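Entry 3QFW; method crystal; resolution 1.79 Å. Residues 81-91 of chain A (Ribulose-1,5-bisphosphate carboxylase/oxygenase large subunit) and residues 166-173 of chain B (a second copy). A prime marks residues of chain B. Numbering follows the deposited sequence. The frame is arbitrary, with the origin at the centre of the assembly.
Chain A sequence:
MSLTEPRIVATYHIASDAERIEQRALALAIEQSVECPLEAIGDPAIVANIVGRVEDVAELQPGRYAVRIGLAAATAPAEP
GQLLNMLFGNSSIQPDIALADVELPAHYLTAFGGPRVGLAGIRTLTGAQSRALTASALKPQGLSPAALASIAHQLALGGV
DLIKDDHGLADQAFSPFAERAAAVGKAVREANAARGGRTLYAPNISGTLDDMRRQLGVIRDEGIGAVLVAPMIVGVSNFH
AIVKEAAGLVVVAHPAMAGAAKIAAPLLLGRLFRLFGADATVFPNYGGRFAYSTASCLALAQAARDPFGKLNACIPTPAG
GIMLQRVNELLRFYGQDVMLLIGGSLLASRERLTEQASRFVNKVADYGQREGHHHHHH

Chain A 81-91: GQLLNMLFGNS
Chain B, residues 166-173: DHGLADQA

Chain A is helical from Gly81 through at least Leu87, the helix beginning earlier in the chain, with backbone hydrogen bonds such as Asn85 N to Gly81 O (2.8 Å) and Met86 N to Gln82 O (2.9 Å). Gly89 N donates to Asn85 O at 2.7 Å; Phe88 has phi/psi -158/12. Chain B has no regular helix or strand here: Asp166′ to Leu169′ form a type I turn (His167′ -69/-17, Gly168′ -80/-14), closed by Leu169′ N to Asp166′ O at 3.1 Å. Leu169′, which ends the turn, has phi/psi -78/126, and Ala170′ follows at -133/-103. The register is antiparallel in sense: Gln82 CA lies 7.2 Å from Ala170′ CA, and Met86 CA 6.7 Å from Gly168′ CA.

Gln82 and Asn85, one helical turn apart, both point toward chain B and offer amides to carbonyls of the turn. Asn85 (chi1 t, chi2 19°) donates from ND2 to His167′ O at 3.0 Å and to Gln82 OE1 at 3.1 Å, the latter nearly linear, so one amide group holds Gln82 OE1, a turn back on the same helix, while binding the other chain. Gln82 (t, p, chi3 3°) donates from NE2 to Gly168′ O at 3.0 Å; the position of NE2 is less certain. Gln172′ NE2 also donates to Gly168′ O (2.9 Å), while Ala170′ N donates to Gln172′ OE1 (2.8 Å), folding the Gln172′ side chain (chi1 m) back over its own loop. Ala170′ CB packs 3.6 Å from Gln82 OE1.

His167′ (chi1 82°, chi2 94°) contributes the largest covered area. Its ring meets chain A edge-on, with Asn85 OD1 3.0 Å from His167′ ND1. Met86 (m, m, chi3 112°) leaves its CA sideways, but its CE ends 3.2 Å from Gly168′ O.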

ATOM      1  N   GLY A  81       7.030  -6.380   3.921  1.00 28.42           N
ATOM      2  CA  GLY A  81       6.677  -6.111   2.528  1.00 28.67           C
ATOM      3  C   GLY A  81       6.693  -7.348   1.636  1.00 25.73           C
ATOM      4  O   GLY A  81       5.755  -7.607   0.877  1.00 26.20           O
ATOM      5  N   GLN A  82       7.761  -8.126   1.734  1.00 24.66           N
ATOM      6  CA  GLN A  82       7.893  -9.358   0.958  1.00 25.85           C
ATOM      7  C   GLN A  82       6.873 -10.426   1.337  1.00 26.51           C
ATOM      8  O   GLN A  82       6.428 -11.204   0.484  1.00 27.81           O
ATOM      9  CB  GLN A  82       9.314  -9.917   1.079  1.00 27.95           C
ATOM     10  CG  GLN A  82       9.547 -11.252   0.356  1.00 30.80           C
ATOM     11  CD  GLN A  82       9.336 -11.178  -1.154  1.00 30.31           C
ATOM     12  OE1 GLN A  82       9.067 -10.112  -1.706  1.00 28.68           O
ATOM     13  NE2 GLN A  82       9.439 -12.323  -1.823  1.00 29.33           N
ATOM     14  N   LEU A  83       6.515 -10.477   2.620  1.00 26.21           N
ATOM     15  CA  LEU A  83       5.496 -11.409   3.076  1.00 27.79           C
ATOM     16  C   LEU A  83       4.168 -11.010   2.443  1.00 28.54           C
ATOM     17  O   LEU A  83       3.451 -11.852   1.909  1.00 30.27           O
ATOM     18  CB  LEU A  83       5.405 -11.416   4.607  1.00 26.82           C
ATOM     19  CG  LEU A  83       4.294 -12.265   5.241  1.00 25.77           C
ATOM     20  CD1 LEU A  83       4.363 -13.703   4.761  1.00 27.59           C
ATOM     21  CD2 LEU A  83       4.355 -12.200   6.785  1.00 30.99           C
ATOM     22  N   LEU A  84       3.848  -9.720   2.486  1.00 27.64           N
ATOM     23  CA  LEU A  84       2.619  -9.250   1.872  1.00 30.25           C
ATOM     24  C   LEU A  84       2.673  -9.542   0.366  1.00 27.87           C
ATOM     25  O   LEU A  84       1.697 -10.021  -0.227  1.00 28.98           O
ATOM     26  CB  LEU A  84       2.396  -7.755   2.138  1.00 29.28           C
ATOM     27  CG  LEU A  84       2.028  -7.305   3.554  1.00 33.33           C
ATOM     28  CD1 LEU A  84       1.588  -5.840   3.560  1.00 35.58           C
ATOM     29  CD2 LEU A  84       0.935  -8.187   4.147  1.00 36.75           C
ATOM     30  N   ASN A  85       3.823  -9.258  -0.243  1.00 28.42           N
ATOM     31  CA  ASN A  85       4.071  -9.609  -1.646  1.00 26.61           C
ATOM     32  C   ASN A  85       3.662 -11.043  -1.974  1.00 27.64           C
ATOM     33  O   ASN A  85       2.827 -11.279  -2.852  1.00 28.15           O
ATOM     34  CB  ASN A  85       5.550  -9.372  -2.001  1.00 27.73           C
ATOM     35  CG  ASN A  85       5.804  -9.304  -3.526  1.00 31.31           C
ATOM     36  OD1 ASN A  85       4.888  -9.079  -4.322  1.00 29.29           O
ATOM     37  ND2 ASN A  85       7.058  -9.497  -3.920  1.00 28.38           N
ATOM     38  N   MET A  86       4.225 -12.009  -1.255  1.00 30.05           N
ATOM     39  CA  MET A  86       3.941 -13.409  -1.549  1.00 30.05           C
ATOM     40  C   MET A  86       2.507 -13.814  -1.183  1.00 29.95           C
ATOM     41  O   MET A  86       1.933 -14.709  -1.808  1.00 31.58           O
ATOM     42  CB  MET A  86       4.970 -14.343  -0.884  1.00 30.95           C
ATOM     43  CG  MET A  86       6.378 -14.312  -1.523  1.00 29.16           C
ATOM     44  SD  MET A  86       6.470 -14.108  -3.352  1.00 26.63           S
ATOM     45  CE  MET A  86       7.178 -12.493  -3.422  1.00 30.20           C
ATOM     46  N   LEU A  87       1.919 -13.147  -0.191  1.00 27.05           N
ATOM     47  CA  LEU A  87       0.552 -13.466   0.199  1.00 29.35           C
ATOM     48  C   LEU A  87      -0.476 -12.989  -0.827  1.00 29.49           C
ATOM     49  O   LEU A  87      -1.453 -13.685  -1.110  1.00 31.48           O
ATOM     50  CB  LEU A  87       0.220 -12.878   1.581  1.00 27.06           C
ATOM     51  CG  LEU A  87       0.880 -13.532   2.791  1.00 28.12           C
ATOM     52  CD1 LEU A  87       0.556 -12.737   4.064  1.00 25.63           C
ATOM     53  CD2 LEU A  87       0.379 -14.958   2.912  1.00 33.46           C
ATOM     54  N   PHE A  88      -0.264 -11.805  -1.390  1.00 31.91           N
ATOM     55  CA  PHE A  88      -1.341 -11.173  -2.143  1.00 31.55           C
ATOM     56  C   PHE A  88      -0.880 -10.139  -3.156  1.00 28.44           C
ATOM     57  O   PHE A  88      -1.699  -9.386  -3.681  1.00 30.20           O
ATOM     58  CB  PHE A  88      -2.296 -10.498  -1.160  1.00 26.74           C
ATOM     59  CG  PHE A  88      -3.695 -10.350  -1.670  1.00 29.07           C
ATOM     60  CD1 PHE A  88      -4.359 -11.428  -2.245  1.00 32.70           C
ATOM     61  CD2 PHE A  88      -4.358  -9.142  -1.548  1.00 27.74           C
ATOM     62  CE1 PHE A  88      -5.661 -11.296  -2.705  1.00 34.06           C
ATOM     63  CE2 PHE A  88      -5.663  -8.997  -2.004  1.00 31.19           C
ATOM     64  CZ  PHE A  88      -6.316 -10.073  -2.575  1.00 31.22           C
ATOM     65  N   GLY A  89       0.420 -10.094  -3.419  1.00 28.16           N
ATOM     66  CA  GLY A  89       0.967  -9.105  -4.335  1.00 30.92           C
ATOM     67  C   GLY A  89       0.208  -9.033  -5.642  1.00 32.78           C
ATOM     68  O   GLY A  89      -0.442  -8.024  -5.944  1.00 29.30           O
ATOM     69  N   ASN A  90       0.291 -10.114  -6.418  1.00 29.55           N
ATOM     70  CA  ASN A  90      -0.352 -10.187  -7.729  1.00 32.30           C
ATOM     71  C   ASN A  90      -1.856 -10.330  -7.636  1.00 32.18           C
ATOM     72  O   ASN A  90      -2.591  -9.702  -8.392  1.00 34.28           O
ATOM     73  CB  ASN A  90       0.174 -11.394  -8.523  1.00 33.87           C
ATOM     74  CG  ASN A  90       1.502 -11.127  -9.213  1.00 43.05           C
ATOM     75  OD1 ASN A  90       2.279 -12.059  -9.451  1.00 44.94           O
ATOM     76  ND2 ASN A  90       1.764  -9.866  -9.549  1.00 38.46           N
ATOM     77  N   SER A  91      -2.316 -11.178  -6.718  1.00 30.17           N
ATOM     78  CA  SER A  91      -3.730 -11.534  -6.691  1.00 32.19           C
ATOM     79  C   SER A  91      -4.584 -10.352  -6.256  1.00 30.08           C
ATOM     80  O   SER A  91      -5.800 -10.342  -6.443  1.00 32.39           O
ATOM     81  CB  SER A  91      -3.975 -12.755  -5.804  1.00 34.99           C
ATOM     82  OG  SER A  91      -3.490 -13.924  -6.445  1.00 38.74           O
TER
ATOM     83  N   ASP B 166      11.467 -11.785 -11.687  1.00 32.89           N
ATOM     84  CA  ASP B 166      10.150 -12.072 -11.154  1.00 36.49           C
ATOM     85  C   ASP B 166       9.939 -11.040 -10.041  1.00 31.46           C
ATOM     86  O   ASP B 166      10.874 -10.703  -9.307  1.00 30.75           O
ATOM     87  CB  ASP B 166      10.126 -13.494 -10.597  1.00 36.47           C
ATOM     88  CG  ASP B 166       8.784 -13.876 -10.009  1.00 41.42           C
ATOM     89  OD1 ASP B 166       8.211 -13.090  -9.234  1.00 40.76           O
ATOM     90  OD2 ASP B 166       8.295 -14.972 -10.326  1.00 46.52           O
ATOM     91  N   HIS B 167       8.734 -10.497  -9.942  1.00 32.09           N
ATOM     92  CA  HIS B 167       8.467  -9.494  -8.914  1.00 34.17           C
ATOM     93  C   HIS B 167       8.502 -10.154  -7.540  1.00 33.67           C
ATOM     94  O   HIS B 167       8.593  -9.476  -6.515  1.00 32.69           O
ATOM     95  CB  HIS B 167       7.099  -8.861  -9.115  1.00 35.07           C
ATOM     96  CG  HIS B 167       5.983  -9.676  -8.555  1.00 32.18           C
ATOM     97  ND1 HIS B 167       5.478  -9.473  -7.286  1.00 37.41           N
ATOM     98  CD2 HIS B 167       5.296 -10.720  -9.072  1.00 34.14           C
ATOM     99  CE1 HIS B 167       4.520 -10.350  -7.053  1.00 33.85           C
ATOM    100  NE2 HIS B 167       4.387 -11.117  -8.121  1.00 38.12           N
ATOM    101  N   GLY B 168       8.396 -11.477  -7.535  1.00 33.52           N
ATOM    102  CA  GLY B 168       8.447 -12.260  -6.316  1.00 32.92           C
ATOM    103  C   GLY B 168       9.851 -12.485  -5.804  1.00 31.93           C
ATOM    104  O   GLY B 168      10.052 -12.887  -4.655  1.00 33.07           O
ATOM    105  N   LEU B 169      10.834 -12.219  -6.651  1.00 33.31           N
ATOM    106  CA  LEU B 169      12.226 -12.360  -6.254  1.00 30.32           C
ATOM    107  C   LEU B 169      12.630 -11.173  -5.407  1.00 31.48           C
ATOM    108  O   LEU B 169      12.455 -10.020  -5.802  1.00 34.78           O
ATOM    109  CB  LEU B 169      13.138 -12.474  -7.478  1.00 30.50           C
ATOM    110  CG  LEU B 169      13.208 -13.844  -8.146  1.00 31.82           C
ATOM    111  CD1 LEU B 169      13.799 -13.718  -9.547  1.00 34.01           C
ATOM    112  CD2 LEU B 169      14.031 -14.815  -7.311  1.00 32.80           C
ATOM    113  N   ALA B 170      13.156 -11.459  -4.226  1.00 34.96           N
ATOM    114  CA  ALA B 170      13.602 -10.400  -3.339  1.00 33.65           C
ATOM    115  C   ALA B 170      14.978 -10.736  -2.800  1.00 36.47           C
ATOM    116  O   ALA B 170      15.967 -10.601  -3.504  1.00 33.68           O
ATOM    117  CB  ALA B 170      12.600 -10.185  -2.211  1.00 33.74           C
ATOM    118  N   ASP B 171      15.041 -11.192  -1.556  1.00 36.12           N
ATOM    119  CA  ASP B 171      16.328 -11.462  -0.932  1.00 35.46           C
ATOM    120  C   ASP B 171      16.300 -12.822  -0.236  1.00 38.90           C
ATOM    121  O   ASP B 171      16.889 -13.006   0.828  1.00 37.83           O
ATOM    122  CB  ASP B 171      16.664 -10.330   0.042  1.00 36.57           C
ATOM    123  CG  ASP B 171      18.144 -10.255   0.390  1.00 40.79           C
ATOM    124  OD1 ASP B 171      18.989 -10.805  -0.357  1.00 37.47           O
ATOM    125  OD2 ASP B 171      18.453  -9.614   1.420  1.00 38.83           O
ATOM    126  N   GLN B 172      15.614 -13.779  -0.854  1.00 39.59           N
ATOM    127  CA  GLN B 172      15.478 -15.113  -0.276  1.00 38.73           C
ATOM    128  C   GLN B 172      16.808 -15.862  -0.243  1.00 39.17           C
ATOM    129  O   GLN B 172      17.649 -15.677  -1.113  1.00 40.34           O
ATOM    130  CB  GLN B 172      14.436 -15.924  -1.045  1.00 39.41           C
ATOM    131  CG  GLN B 172      13.039 -15.316  -1.032  1.00 35.67           C
ATOM    132  CD  GLN B 172      12.742 -14.504  -2.286  1.00 37.26           C
ATOM    133  OE1 GLN B 172      13.605 -13.798  -2.800  1.00 33.81           O
ATOM    134  NE2 GLN B 172      11.520 -14.622  -2.791  1.00 37.15           N
ATOM    135  N   ALA B 173      16.996 -16.701   0.771  1.00 45.39           N
ATOM    136  CA  ALA B 173      18.216 -17.497   0.877  1.00 44.78           C
ATOM    137  C   ALA B 173      18.454 -18.238  -0.428  1.00 39.37           C
ATOM    138  O   ALA B 173      19.596 -18.428  -0.847  1.00 43.11           O
ATOM    139  CB  ALA B 173      18.118 -18.474   2.042  1.00 37.75           C
TER